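Local coordinates for septation protein imp2 (Schizosaccharomyces pombe, PDB 5C1F) that is required for normal septation, takes part in medial-ring disassembly, and binds membrane phospholipids as a cytoskeletal anchor, here represented by its F-BAR domain, at residues 5-8 and 9-12; 117-120 and 121-125; 124-127 and 128-132; 191-194 and 195-199; 204-207 and 208-212. All coordinates share one frame; numbering follows the deposited sequence.

Contact 1 of 5, residues 5-8 and 9-12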
loop_
_atom_site.group_PDB
_atom_site.type_symbol
_atom_site.label_atom_id
_atom_site.label_comp_id
_atom_site.label_asym_id
_atom_site.label_seq_id
_atom_site.Cartn_x
_atom_site.Cartn_y
_atom_site.Cartn_z
ATOM N N ASP A 5 -40.813 2.169 -30.111
ATOM C CA ASP A 5 -39.584 1.804 -29.409
ATOM C C ASP A 5 -39.053 2.936 -28.534
ATOM O O ASP A 5 -39.273 4.114 -28.820
ATOM C CB ASP A 5 -38.504 1.380 -30.408
ATOM C CG ASP A 5 -38.727 -0.017 -30.954
ATOM O OD1 ASP A 5 -39.887 -0.482 -30.965
ATOM O OD2 ASP A 5 -37.737 -0.651 -31.375
ATOM N N LYS A 6 -38.342 2.564 -27.472
ATOM C CA LYS A 6 -37.782 3.528 -26.533
ATOM C C LYS A 6 -36.314 3.806 -26.845
ATOM O O LYS A 6 -35.421 3.264 -26.196
ATOM C CB LYS A 6 -37.922 3.012 -25.101
ATOM C CG LYS A 6 -38.032 4.097 -24.047
ATOM C CD LYS A 6 -39.479 4.507 -23.837
ATOM C CE LYS A 6 -39.632 5.362 -22.591
ATOM N NZ LYS A 6 -41.058 5.635 -22.260
ATOM N N SER A 7 -36.067 4.656 -27.838
ATOM C CA SER A 7 -34.705 4.918 -28.298
ATOM C C SER A 7 -34.444 6.402 -28.533
ATOM O O SER A 7 -35.365 7.216 -28.479
ATOM C CB SER A 7 -34.427 4.139 -29.584
ATOM O OG SER A 7 -35.323 4.522 -30.613
ATOM N N PHE A 8 -33.184 6.745 -28.799
ATOM C CA PHE A 8 -32.806 8.124 -29.110
ATOM C C PHE A 8 -33.522 8.618 -30.366
ATOM O O PHE A 8 -33.783 9.812 -30.517
ATOM C CB PHE A 8 -31.289 8.250 -29.306
ATOM C CG PHE A 8 -30.494 8.245 -28.027
ATOM C CD1 PHE A 8 -31.042 7.788 -26.839
ATOM C CD2 PHE A 8 -29.188 8.711 -28.015
ATOM C CE1 PHE A 8 -30.302 7.788 -25.670
ATOM C CE2 PHE A 8 -28.444 8.717 -26.847
ATOM C CZ PHE A 8 -29.002 8.255 -25.675
ATOM N N SER A 9 -33.824 7.684 -31.263
ATOM C CA SER A 9 -34.466 7.994 -32.535
ATOM C C SER A 9 -35.824 8.658 -32.358
ATOM O O SER A 9 -36.182 9.559 -33.112
ATOM C CB SER A 9 -34.634 6.724 -33.370
ATOM O OG SER A 9 -33.390 6.095 -33.610
ATOM N N ASN A 10 -36.576 8.208 -31.359
ATOM C CA ASN A 10 -37.961 8.636 -31.201
ATOM C C ASN A 10 -38.176 9.663 -30.098
ATOM O O ASN A 10 -39.291 10.146 -29.908
ATOM C CB ASN A 10 -38.856 7.424 -30.932
ATOM C CG ASN A 10 -38.902 6.465 -32.101
ATOM O OD1 ASN A 10 -38.666 6.854 -33.245
ATOM N ND2 ASN A 10 -39.215 5.204 -31.823
ATOM N N TYR A 11 -37.119 9.998 -29.367
ATOM C CA TYR A 11 -37.290 10.824 -28.180
ATOM C C TYR A 11 -36.332 12.007 -28.105
ATOM O O TYR A 11 -36.188 12.622 -27.048
ATOM C CB TYR A 11 -37.149 9.958 -26.923
ATOM C CG TYR A 11 -38.343 9.059 -26.681
ATOM C CD1 TYR A 11 -38.474 7.849 -27.350
ATOM C CD2 TYR A 11 -39.344 9.425 -25.790
ATOM C CE1 TYR A 11 -39.567 7.028 -27.139
ATOM C CE2 TYR A 11 -40.440 8.608 -25.570
ATOM C CZ TYR A 11 -40.546 7.411 -26.247
ATOM O OH TYR A 11 -41.632 6.592 -26.035
ATOM N N PHE A 12 -35.690 12.341 -29.220
ATOM C CA PHE A 12 -34.808 13.501 -29.232
ATOM C C PHE A 12 -35.049 14.389 -30.440
ATOM O O PHE A 12 -34.147 14.644 -31.235
ATOM C CB PHE A 12 -33.348 13.062 -29.166
ATOM C CG PHE A 12 -32.913 12.671 -27.787
ATOM C CD1 PHE A 12 -32.551 13.639 -26.864
ATOM C CD2 PHE A 12 -32.895 11.342 -27.402
ATOM C CE1 PHE A 12 -32.163 13.286 -25.585
ATOM C CE2 PHE A 12 -32.507 10.983 -26.125
ATOM C CZ PHE A 12 -32.140 11.956 -25.215
#
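Phe8 and Phe12 both set CG anti to their own carbonyl carbon, chi1 being -77° in Phe8 and nearly the same in Phe12, and this shared choice sends the two rings out side by side. They do not lie flat on each other: the edge of Phe12 is turned toward the face of Phe8 in a T-shaped pair whose planes make 64°. CE2 of Phe12 is the leading atom, 3.6 Å from CD1 of Phe8 and displaced from the middle of that ring toward its rim. Residues 8-11 form a short, weakly bonded helical turn near the N-terminus of the F-BAR domain, and the aromatic pair faces Leu23 of helix 18-59, while Phe8 also meets Cys208 and Leu211 of helix 162-252. On the polar side of the turn, ND2 of Asn10 reaches back to the backbone O of Asp5 at 3.2 Å, a nearly straight bond (165°) with the oxygen close to the amide plane. The other end of this amide, OD1, is held by the backbone N of Phe299 of the second subunit. A backbone bond runs from Asn10 N to Ser7 O, 3.3 Å. The Tyr11 ring lies along the same turn with its edge toward the backbone: its CE1 is 3.4 Å from Asp5 O, which sits in the ring plane, and CD of Lys6 approaches the Tyr11 OH to 3.7 Å.

Contact 2 of 5, residues 117-120 and 121-125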
loop_
_atom_site.group_PDB
_atom_site.type_symbol
_atom_site.label_atom_id
_atom_site.label_comp_id
_atom_site.label_asym_id
_atom_site.label_seq_id
_atom_site.Cartn_x
_atom_site.Cartn_y
_atom_site.Cartn_z
ATOM N N MET A 117 -16.273 12.324 -36.430
ATOM C CA MET A 117 -16.960 11.627 -37.510
ATOM C C MET A 117 -18.456 11.910 -37.487
ATOM O O MET A 117 -19.079 12.080 -38.532
ATOM C CB MET A 117 -16.701 10.119 -37.427
ATOM C CG MET A 117 -15.304 9.715 -37.876
ATOM S SD MET A 117 -14.977 7.943 -37.766
ATOM C CE MET A 117 -14.870 7.724 -35.990
ATOM N N ILE A 118 -19.029 11.973 -36.290
ATOM C CA ILE A 118 -20.468 12.168 -36.149
ATOM C C ILE A 118 -20.884 13.623 -36.375
ATOM O O ILE A 118 -21.812 13.894 -37.137
ATOM C CB ILE A 118 -20.953 11.701 -34.766
ATOM C CG1 ILE A 118 -20.935 10.173 -34.705
ATOM C CG2 ILE A 118 -22.351 12.232 -34.478
ATOM C CD1 ILE A 118 -21.471 9.601 -33.420
ATOM N N VAL A 119 -20.191 14.551 -35.721
ATOM C CA VAL A 119 -20.489 15.976 -35.846
ATOM C C VAL A 119 -20.400 16.458 -37.293
ATOM O O VAL A 119 -21.270 17.192 -37.763
ATOM C CB VAL A 119 -19.543 16.824 -34.965
ATOM C CG1 VAL A 119 -19.538 18.278 -35.410
ATOM C CG2 VAL A 119 -19.937 16.704 -33.499
ATOM N N SER A 120 -19.356 16.032 -37.998
ATOM C CA SER A 120 -19.154 16.434 -39.387
ATOM C C SER A 120 -20.330 16.023 -40.265
ATOM O O SER A 120 -20.923 16.853 -40.955
ATOM C CB SER A 120 -17.861 15.830 -39.938
ATOM O OG SER A 120 -17.957 14.418 -40.035
ATOM N N GLY A 121 -20.674 14.740 -40.219
ATOM C CA GLY A 121 -21.705 14.188 -41.078
ATOM C C GLY A 121 -23.134 14.547 -40.713
ATOM O O GLY A 121 -24.073 14.018 -41.305
ATOM N N ILE A 122 -23.314 15.438 -39.744
ATOM C CA ILE A 122 -24.660 15.848 -39.372
ATOM C C ILE A 122 -24.812 17.369 -39.374
ATOM O O ILE A 122 -25.902 17.879 -39.630
ATOM C CB ILE A 122 -25.066 15.284 -37.984
ATOM C CG1 ILE A 122 -26.576 15.429 -37.766
ATOM C CG2 ILE A 122 -24.280 15.948 -36.861
ATOM C CD1 ILE A 122 -27.414 14.725 -38.814
ATOM N N GLU A 123 -23.726 18.096 -39.115
ATOM C CA GLU A 123 -23.800 19.554 -39.090
ATOM C C GLU A 123 -23.967 20.114 -40.502
ATOM O O GLU A 123 -24.568 21.170 -40.686
ATOM C CB GLU A 123 -22.564 20.161 -38.416
ATOM C CG GLU A 123 -21.289 20.111 -39.241
ATOM C CD GLU A 123 -20.142 20.857 -38.585
ATOM O OE1 GLU A 123 -20.351 21.442 -37.500
ATOM O OE2 GLU A 123 -19.031 20.858 -39.156
ATOM N N LYS A 124 -23.444 19.401 -41.496
ATOM C CA LYS A 124 -23.614 19.801 -42.888
ATOM C C LYS A 124 -25.085 19.701 -43.272
ATOM O O LYS A 124 -25.641 20.608 -43.898
ATOM C CB LYS A 124 -22.765 18.937 -43.823
ATOM C CG LYS A 124 -21.292 18.851 -43.453
ATOM C CD LYS A 124 -20.493 18.176 -44.561
ATOM C CE LYS A 124 -19.065 17.879 -44.129
ATOM N NZ LYS A 124 -19.000 16.786 -43.116
ATOM N N VAL A 125 -25.707 18.590 -42.891
ATOM C CA VAL A 125 -27.120 18.366 -43.163
ATOM C C VAL A 125 -27.972 19.408 -42.449
ATOM O O VAL A 125 -28.914 19.957 -43.021
ATOM C CB VAL A 125 -27.558 16.956 -42.726
ATOM C CG1 VAL A 125 -29.051 16.764 -42.941
ATOM C CG2 VAL A 125 -26.765 15.900 -43.482
#
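Val119 and Glu123 are joined through the backbone: Glu123 N donates to Val119 O at 2.9 Å, nearly along the C=O axis. The same carbonyl oxygen also receives Ile122 N, more weakly, at 3.3 Å, so one acceptor serves two successive amides. A third, weak bond comes from a side chain: Lys124, bent at its last torsion (chi4 71°), curls its NZ back to Ser120 O, 2.9 Å away. Ser120 OG is turned the other way along the helix, toward Lys116 O in the preceding turn.

The bonding pattern marks a kink in the long helix 69-155 of the F-BAR domain. Around Gly121 and Ile122 the backbone departs from regular helical geometry, and Ile122 N is linked to the residue three positions back.

Apolar and van der Waals contacts fill in the rest. CG2 of Ile122 lies 3.2 Å from Ile118 O, while the remainder of that side chain leads off toward Trp200 and Thr207 of helix 162-252. Glu123 places CG between its backbone N and carbonyl carbon (chi1 74°), which puts CG of Glu123 3.3 Å from Val119 O. Beyond it the chain runs extended across Val119, with OE1 of Glu123 3.9 Å from CG1 of Val119. Cutting Glu123 back to an alanine is likely to uncover this Val119 methyl and leave Lys127 without its long, weak ion-pair mate. On the side toward helix 18-59, Glu123 and Ile122 both touch Tyr20.

Contact 3 of 5, residues 124-127 and 128-132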
loop_
_atom_site.group_PDB
_atom_site.type_symbol
_atom_site.label_atom_id
_atom_site.label_comp_id
_atom_site.label_asym_id
_atom_site.label_seq_id
_atom_site.Cartn_x
_atom_site.Cartn_y
_atom_site.Cartn_z
ATOM N N LYS A 124 -23.444 19.401 -41.496
ATOM C CA LYS A 124 -23.614 19.801 -42.888
ATOM C C LYS A 124 -25.085 19.701 -43.272
ATOM O O LYS A 124 -25.641 20.608 -43.898
ATOM C CB LYS A 124 -22.765 18.937 -43.823
ATOM C CG LYS A 124 -21.292 18.851 -43.453
ATOM C CD LYS A 124 -20.493 18.176 -44.561
ATOM C CE LYS A 124 -19.065 17.879 -44.129
ATOM N NZ LYS A 124 -19.000 16.786 -43.116
ATOM N N VAL A 125 -25.707 18.590 -42.891
ATOM C CA VAL A 125 -27.120 18.366 -43.163
ATOM C C VAL A 125 -27.972 19.408 -42.449
ATOM O O VAL A 125 -28.914 19.957 -43.021
ATOM C CB VAL A 125 -27.558 16.956 -42.726
ATOM C CG1 VAL A 125 -29.051 16.764 -42.941
ATOM C CG2 VAL A 125 -26.765 15.900 -43.482
ATOM N N HIS A 126 -27.618 19.686 -41.198
ATOM C CA HIS A 126 -28.340 20.662 -40.392
ATOM C C HIS A 126 -28.182 22.080 -40.944
ATOM O O HIS A 126 -29.142 22.852 -40.967
ATOM C CB HIS A 126 -27.862 20.604 -38.942
ATOM C CG HIS A 126 -28.718 21.381 -37.992
ATOM N ND1 HIS A 126 -28.313 22.573 -37.430
ATOM C CD2 HIS A 126 -29.957 21.137 -37.505
ATOM C CE1 HIS A 126 -29.267 23.028 -36.636
ATOM N NE2 HIS A 126 -30.275 22.176 -36.664
ATOM N N LYS A 127 -26.974 22.419 -41.386
ATOM C CA LYS A 127 -26.717 23.735 -41.963
ATOM C C LYS A 127 -27.511 23.938 -43.246
ATOM O O LYS A 127 -28.017 25.033 -43.504
ATOM C CB LYS A 127 -25.226 23.934 -42.239
ATOM C CG LYS A 127 -24.425 24.418 -41.038
ATOM C CD LYS A 127 -22.977 24.703 -41.420
ATOM C CE LYS A 127 -22.181 25.263 -40.248
ATOM N NZ LYS A 127 -22.113 24.300 -39.118
ATOM N N ASP A 128 -27.616 22.883 -44.049
ATOM C CA ASP A 128 -28.386 22.942 -45.287
ATOM C C ASP A 128 -29.874 23.088 -44.985
ATOM O O ASP A 128 -30.587 23.801 -45.686
ATOM C CB ASP A 128 -28.136 21.697 -46.142
ATOM C CG ASP A 128 -28.820 21.772 -47.497
ATOM O OD1 ASP A 128 -28.280 22.444 -48.401
ATOM O OD2 ASP A 128 -29.892 21.152 -47.663
ATOM N N LYS A 129 -30.333 22.412 -43.935
ATOM C CA LYS A 129 -31.729 22.491 -43.520
ATOM C C LYS A 129 -32.105 23.919 -43.144
ATOM O O LYS A 129 -33.138 24.433 -43.569
ATOM C CB LYS A 129 -32.002 21.554 -42.345
ATOM C CG LYS A 129 -33.424 21.637 -41.809
ATOM C CD LYS A 129 -33.528 21.020 -40.424
ATOM C CE LYS A 129 -34.890 21.288 -39.799
ATOM N NZ LYS A 129 -34.941 20.889 -38.363
ATOM N N LEU A 130 -31.257 24.560 -42.347
ATOM C CA LEU A 130 -31.502 25.940 -41.956
ATOM C C LEU A 130 -31.320 26.876 -43.148
ATOM O O LEU A 130 -32.012 27.889 -43.260
ATOM C CB LEU A 130 -30.579 26.346 -40.805
ATOM C CG LEU A 130 -30.754 25.541 -39.512
ATOM C CD1 LEU A 130 -29.774 26.003 -38.441
ATOM C CD2 LEU A 130 -32.189 25.626 -39.008
ATOM N N SER A 131 -30.399 26.529 -44.042
ATOM C CA SER A 131 -30.142 27.346 -45.223
ATOM C C SER A 131 -31.356 27.395 -46.148
ATOM O O SER A 131 -31.748 28.471 -46.606
ATOM C CB SER A 131 -28.929 26.821 -45.988
ATOM O OG SER A 131 -28.665 27.622 -47.128
ATOM N N LYS A 132 -31.947 26.237 -46.423
ATOM C CA LYS A 132 -33.144 26.191 -47.257
ATOM C C LYS A 132 -34.294 26.934 -46.581
ATOM O O LYS A 132 -35.032 27.667 -47.233
ATOM C CB LYS A 132 -33.559 24.748 -47.556
ATOM C CG LYS A 132 -32.486 23.890 -48.211
ATOM C CD LYS A 132 -31.867 24.561 -49.421
ATOM C CE LYS A 132 -30.794 23.672 -50.034
ATOM N NZ LYS A 132 -29.891 24.421 -50.947
#
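Leu130 comes against one face of the His126 ring, one helical turn on. Its CD1 is the nearest atom, 3.5 Å from CE1 of the imidazole, and CG stands 4.1 Å above the ring plane, toward the rim. His126 holds CG anti to its backbone N (chi1 -169°), and this carries CE1 forward to the leucine. Beneath the pair, Leu130 N donates to His126 O at 3.0 Å, and the same regular i to i+4 bonding joins Asp128 to Lys124, Lys129 to Val125 and Ser131 to Lys127. Asp128 OD2 bonds Ser196 OG of helix 162-252; the ion pair of Asp128 with Lys132, one turn on, is long.

Farther out, Asp17 binds two side chains of this turn: one carboxylate oxygen meets NE2 of His126, the other makes a salt bridge with NZ of Lys129. Tyr20 of helix 18-59 stacks on the imidazole and Trp200 of helix 162-252 also meets it, while the Lys129 ammonium lies on the Trp200 ring in a cation-pi contact. With Lys129 NZ 5.1 Å from His126 NE2, a charged histidine would be disfavoured by the ammonium; the shared Asp17 carboxylate would probably counter this.

Contact 4 of 5, residues 191-194 and 195-199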
loop_
_atom_site.group_PDB
_atom_site.type_symbol
_atom_site.label_atom_id
_atom_site.label_comp_id
_atom_site.label_asym_id
_atom_site.label_seq_id
_atom_site.Cartn_x
_atom_site.Cartn_y
_atom_site.Cartn_z
ATOM N N ALA A 191 -40.422 23.305 -52.209
ATOM C CA ALA A 191 -39.988 21.982 -52.643
ATOM C C ALA A 191 -38.615 21.627 -52.075
ATOM O O ALA A 191 -38.406 20.519 -51.578
ATOM C CB ALA A 191 -39.967 21.904 -54.163
ATOM N N ALA A 192 -37.686 22.576 -52.148
ATOM C CA ALA A 192 -36.316 22.347 -51.700
ATOM C C ALA A 192 -36.227 22.135 -50.185
ATOM O O ALA A 192 -35.439 21.315 -49.714
ATOM C CB ALA A 192 -35.428 23.503 -52.126
ATOM N N VAL A 193 -37.036 22.870 -49.429
ATOM C CA VAL A 193 -37.067 22.718 -47.976
ATOM C C VAL A 193 -37.673 21.372 -47.580
ATOM O O VAL A 193 -37.273 20.770 -46.586
ATOM C CB VAL A 193 -37.854 23.869 -47.303
ATOM C CG1 VAL A 193 -38.042 23.611 -45.815
ATOM C CG2 VAL A 193 -37.131 25.186 -47.506
ATOM N N ARG A 194 -38.652 20.914 -48.351
ATOM C CA ARG A 194 -39.272 19.625 -48.089
ATOM C C ARG A 194 -38.245 18.511 -48.217
ATOM O O ARG A 194 -38.179 17.617 -47.372
ATOM C CB ARG A 194 -40.446 19.374 -49.044
ATOM C CG ARG A 194 -40.833 17.887 -49.166
ATOM C CD ARG A 194 -42.122 17.647 -49.914
ATOM N NE ARG A 194 -42.243 18.385 -51.164
ATOM C CZ ARG A 194 -41.539 18.125 -52.265
ATOM N NH1 ARG A 194 -40.631 17.156 -52.284
ATOM N NH2 ARG A 194 -41.718 18.857 -53.358
ATOM N N ASP A 195 -37.448 18.572 -49.277
ATOM C CA ASP A 195 -36.436 17.553 -49.525
ATOM C C ASP A 195 -35.382 17.571 -48.422
ATOM O O ASP A 195 -34.918 16.523 -47.976
ATOM C CB ASP A 195 -35.774 17.764 -50.888
ATOM C CG ASP A 195 -36.750 17.620 -52.040
ATOM O OD1 ASP A 195 -37.818 17.003 -51.845
ATOM O OD2 ASP A 195 -36.445 18.120 -53.144
ATOM N N SER A 196 -35.014 18.770 -47.984
ATOM C CA SER A 196 -33.999 18.937 -46.953
ATOM C C SER A 196 -34.476 18.385 -45.610
ATOM O O SER A 196 -33.713 17.742 -44.889
ATOM C CB SER A 196 -33.620 20.413 -46.821
ATOM O OG SER A 196 -32.523 20.581 -45.943
ATOM N N TYR A 197 -35.742 18.634 -45.285
ATOM C CA TYR A 197 -36.349 18.094 -44.071
ATOM C C TYR A 197 -36.426 16.571 -44.117
ATOM O O TYR A 197 -36.216 15.901 -43.105
ATOM C CB TYR A 197 -37.749 18.676 -43.862
ATOM C CG TYR A 197 -37.784 19.917 -43.001
ATOM C CD1 TYR A 197 -37.096 21.063 -43.373
ATOM C CD2 TYR A 197 -38.520 19.948 -41.824
ATOM C CE1 TYR A 197 -37.131 22.203 -42.589
ATOM C CE2 TYR A 197 -38.563 21.082 -41.034
ATOM C CZ TYR A 197 -37.866 22.206 -41.422
ATOM O OH TYR A 197 -37.903 23.340 -40.644
ATOM N N ALA A 198 -36.744 16.034 -45.292
ATOM C CA ALA A 198 -36.813 14.591 -45.477
ATOM C C ALA A 198 -35.443 13.970 -45.251
ATOM O O ALA A 198 -35.319 12.941 -44.585
ATOM C CB ALA A 198 -37.329 14.250 -46.865
ATOM N N ARG A 199 -34.415 14.606 -45.802
ATOM C CA ARG A 199 -33.049 14.134 -45.628
ATOM C C ARG A 199 -32.606 14.296 -44.180
ATOM O O ARG A 199 -31.886 13.453 -43.642
ATOM C CB ARG A 199 -32.094 14.877 -46.564
ATOM C CG ARG A 199 -32.289 14.545 -48.036
ATOM C CD ARG A 199 -31.123 15.038 -48.877
ATOM N NE ARG A 199 -30.916 16.476 -48.738
ATOM C CZ ARG A 199 -31.420 17.388 -49.563
ATOM N NH1 ARG A 199 -32.162 17.014 -50.596
ATOM N NH2 ARG A 199 -31.179 18.676 -49.357
#
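A regular turn of helix 162-252, one of the long antiparallel helices of the F-BAR domain, brings Val193 alongside Tyr197 and Arg194 beside Asp195. Four successive i to i+4 bonds run through it, the shortest from Tyr197 N to Val193 O at 2.9 Å. Above that bond the two side chains lie next to each other, pointing the same way, and CG1 of Val193 touches CE1 of Tyr197 at 3.6 Å. CD1 of Tyr197 is 3.2 Å from Val193 O, so the ring also comes close to the carbonyl of its own turn.

The charged pair lies elsewhere on the turn, and it is doubtful as a permanent feature because Arg194 was modelled in two conformers. In the one described here Arg194 is bent at chi3 (47°), which folds its guanidinium back so that NH1 of Arg194 meets OD1 of Asp195 at 2.9 Å in a salt bridge. The two flat groups are then steeply inclined, their planes 71° apart, and Ala191 O sits 3.9 Å above the Arg194 guanidinium plane, over its centre. Were Asp195 an asparagine, the guanidinium in this conformer would probably lose its charged mate and be freer to turn.

Across to helix 69-155, Ser196 OG bonds Asp128 OD2, Tyr197 receives Lys129 in a cation-pi contact, and Val193 packs on Leu136; Pro277 and Gln275 of the second subunit reach Val193 and Tyr197.

Contact 5 of 5, residues 204-207 and 208-212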
loop_
_atom_site.group_PDB
_atom_site.type_symbol
_atom_site.label_atom_id
_atom_site.label_comp_id
_atom_site.label_asym_id
_atom_site.label_seq_id
_atom_site.Cartn_x
_atom_site.Cartn_y
_atom_site.Cartn_z
ATOM N N TRP A 204 -30.719 12.391 -38.991
ATOM C CA TRP A 204 -30.731 12.549 -37.544
ATOM C C TRP A 204 -31.128 11.244 -36.873
ATOM O O TRP A 204 -30.655 10.934 -35.779
ATOM C CB TRP A 204 -31.674 13.675 -37.118
ATOM C CG TRP A 204 -31.720 13.873 -35.632
ATOM C CD1 TRP A 204 -32.815 13.770 -34.825
ATOM C CD2 TRP A 204 -30.619 14.195 -34.773
ATOM N NE1 TRP A 204 -32.467 14.018 -33.520
ATOM C CE2 TRP A 204 -31.123 14.284 -33.461
ATOM C CE3 TRP A 204 -29.256 14.426 -34.986
ATOM C CZ2 TRP A 204 -30.314 14.584 -32.367
ATOM C CZ3 TRP A 204 -28.454 14.727 -33.900
ATOM C CH2 TRP A 204 -28.985 14.802 -32.608
ATOM N N ARG A 205 -31.999 10.481 -37.527
ATOM C CA ARG A 205 -32.338 9.144 -37.053
ATOM C C ARG A 205 -31.090 8.272 -37.003
ATOM O O ARG A 205 -30.824 7.609 -36.004
ATOM C CB ARG A 205 -33.392 8.493 -37.950
ATOM C CG ARG A 205 -33.279 6.975 -38.003
ATOM C CD ARG A 205 -34.348 6.353 -38.883
ATOM N NE ARG A 205 -34.054 4.957 -39.196
ATOM C CZ ARG A 205 -34.165 3.952 -38.332
ATOM N NH1 ARG A 205 -34.557 4.180 -37.085
ATOM N NH2 ARG A 205 -33.877 2.716 -38.712
ATOM N N SER A 206 -30.329 8.284 -38.093
ATOM C CA SER A 206 -29.099 7.512 -38.191
ATOM C C SER A 206 -28.097 7.964 -37.133
ATOM O O SER A 206 -27.429 7.143 -36.504
ATOM C CB SER A 206 -28.495 7.649 -39.591
ATOM O OG SER A 206 -27.242 6.998 -39.675
ATOM N N THR A 207 -28.012 9.275 -36.939
ATOM C CA THR A 207 -27.112 9.855 -35.948
ATOM C C THR A 207 -27.536 9.477 -34.531
ATOM O O THR A 207 -26.696 9.182 -33.684
ATOM C CB THR A 207 -27.055 11.393 -36.072
ATOM O OG1 THR A 207 -26.660 11.751 -37.402
ATOM C CG2 THR A 207 -26.061 11.976 -35.082
ATOM N N CYS A 208 -28.842 9.487 -34.280
ATOM C CA CYS A 208 -29.367 9.130 -32.965
ATOM C C CYS A 208 -29.030 7.687 -32.603
ATOM O O CYS A 208 -28.721 7.386 -31.448
ATOM C CB CYS A 208 -30.880 9.343 -32.911
ATOM S SG CYS A 208 -31.377 11.069 -32.717
ATOM N N ASP A 209 -29.093 6.798 -33.590
ATOM C CA ASP A 209 -28.718 5.405 -33.380
ATOM C C ASP A 209 -27.257 5.304 -32.954
ATOM O O ASP A 209 -26.928 4.607 -31.996
ATOM C CB ASP A 209 -28.961 4.573 -34.645
ATOM C CG ASP A 209 -30.418 4.176 -34.814
ATOM O OD1 ASP A 209 -31.130 4.057 -33.793
ATOM O OD2 ASP A 209 -30.851 3.976 -35.969
ATOM N N LYS A 210 -26.388 6.015 -33.666
ATOM C CA LYS A 210 -24.961 6.025 -33.359
ATOM C C LYS A 210 -24.681 6.673 -32.009
ATOM O O LYS A 210 -23.793 6.235 -31.276
ATOM C CB LYS A 210 -24.181 6.750 -34.457
ATOM C CG LYS A 210 -24.198 6.039 -35.796
ATOM C CD LYS A 210 -23.369 6.781 -36.829
ATOM C CE LYS A 210 -23.427 6.086 -38.178
ATOM N NZ LYS A 210 -22.774 6.892 -39.245
ATOM N N LEU A 211 -25.440 7.716 -31.684
ATOM C CA LEU A 211 -25.279 8.405 -30.408
ATOM C C LEU A 211 -25.756 7.532 -29.257
ATOM O O LEU A 211 -25.210 7.594 -28.155
ATOM C CB LEU A 211 -26.030 9.736 -30.415
ATOM C CG LEU A 211 -25.381 10.826 -31.270
ATOM C CD1 LEU A 211 -26.229 12.084 -31.293
ATOM C CD2 LEU A 211 -23.983 11.131 -30.758
ATOM N N GLN A 212 -26.770 6.712 -29.512
ATOM C CA GLN A 212 -27.256 5.781 -28.500
ATOM C C GLN A 212 -26.255 4.650 -28.291
ATOM O O GLN A 212 -26.074 4.171 -27.173
ATOM C CB GLN A 212 -28.621 5.214 -28.885
ATOM C CG GLN A 212 -29.206 4.280 -27.837
ATOM C CD GLN A 212 -30.621 3.856 -28.164
ATOM O OE1 GLN A 212 -31.266 4.432 -29.039
ATOM N NE2 GLN A 212 -31.114 2.841 -27.461
#
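Trp204 to Thr207 each offer their carbonyl oxygen to the amide four residues later, the bonds running from 2.8 Å for Cys208 N to Trp204 O up to 3.2 Å for Lys210 N to Ser206 O. On this frame the Cys208 sulfur lies over the indole face: SG is 3.5 Å from the centroid of the five-membered ring, 23° off its normal. The torsions account for it, since Trp204 swings CG anti to its backbone N (chi1 180°) while Cys208 tips SG back beside its own N (chi1 -78°). The indole N-H is used elsewhere, NE1 donating to Phe12 O. CH2 of Trp204 meets CD1 of Leu211 at 4.1 Å, the two side chains crossing at about a right angle. Leu211 CD1 also packs on CG2 of Thr207, 3.8 Å away, and the hydroxyl of Thr207 turns to Glu203 O.

On another side of the helix, Asp209 OD2 stands over the guanidinium face of Arg205, 3.9 Å from NH1; this is a long ion pair in which charge alone acts. Both groups have stronger partners on the second subunit, Arg205 NH1 bonding Gln300 O and Asp209 OD1 Arg301. The turn is flanked by helix 69-155, where Ile118 and Ile122 touch Thr207, by Leu23 and Phe27 of helix 18-59, and by Phe8 and Ser9 of helix 8-11.

Overall arrangement
Along the chain the contacts follow one another from the N-terminal turn (contact 1) through helix 69-155 (contacts 2 and 3) to helix 162-252 (contacts 4 and 5), all inside the F-BAR domain. Contacts 2 and 3, centres 11 Å apart, overlap at Lys124 and Val125. Contacts 4 and 5, centres 19 Å apart, do not touch. Between the antiparallel helices the pairs match: contact 2 faces contact 5 (centres 11 Å apart), contact 3 faces contact 4 (centres 10 Å apart). Contact 1 has its centre 9 Å from that of contact 5, and the two touch. Contacts 1, 4 and 5 reach the second subunit, consistent with a region where bundle packing and the dimer interface meet.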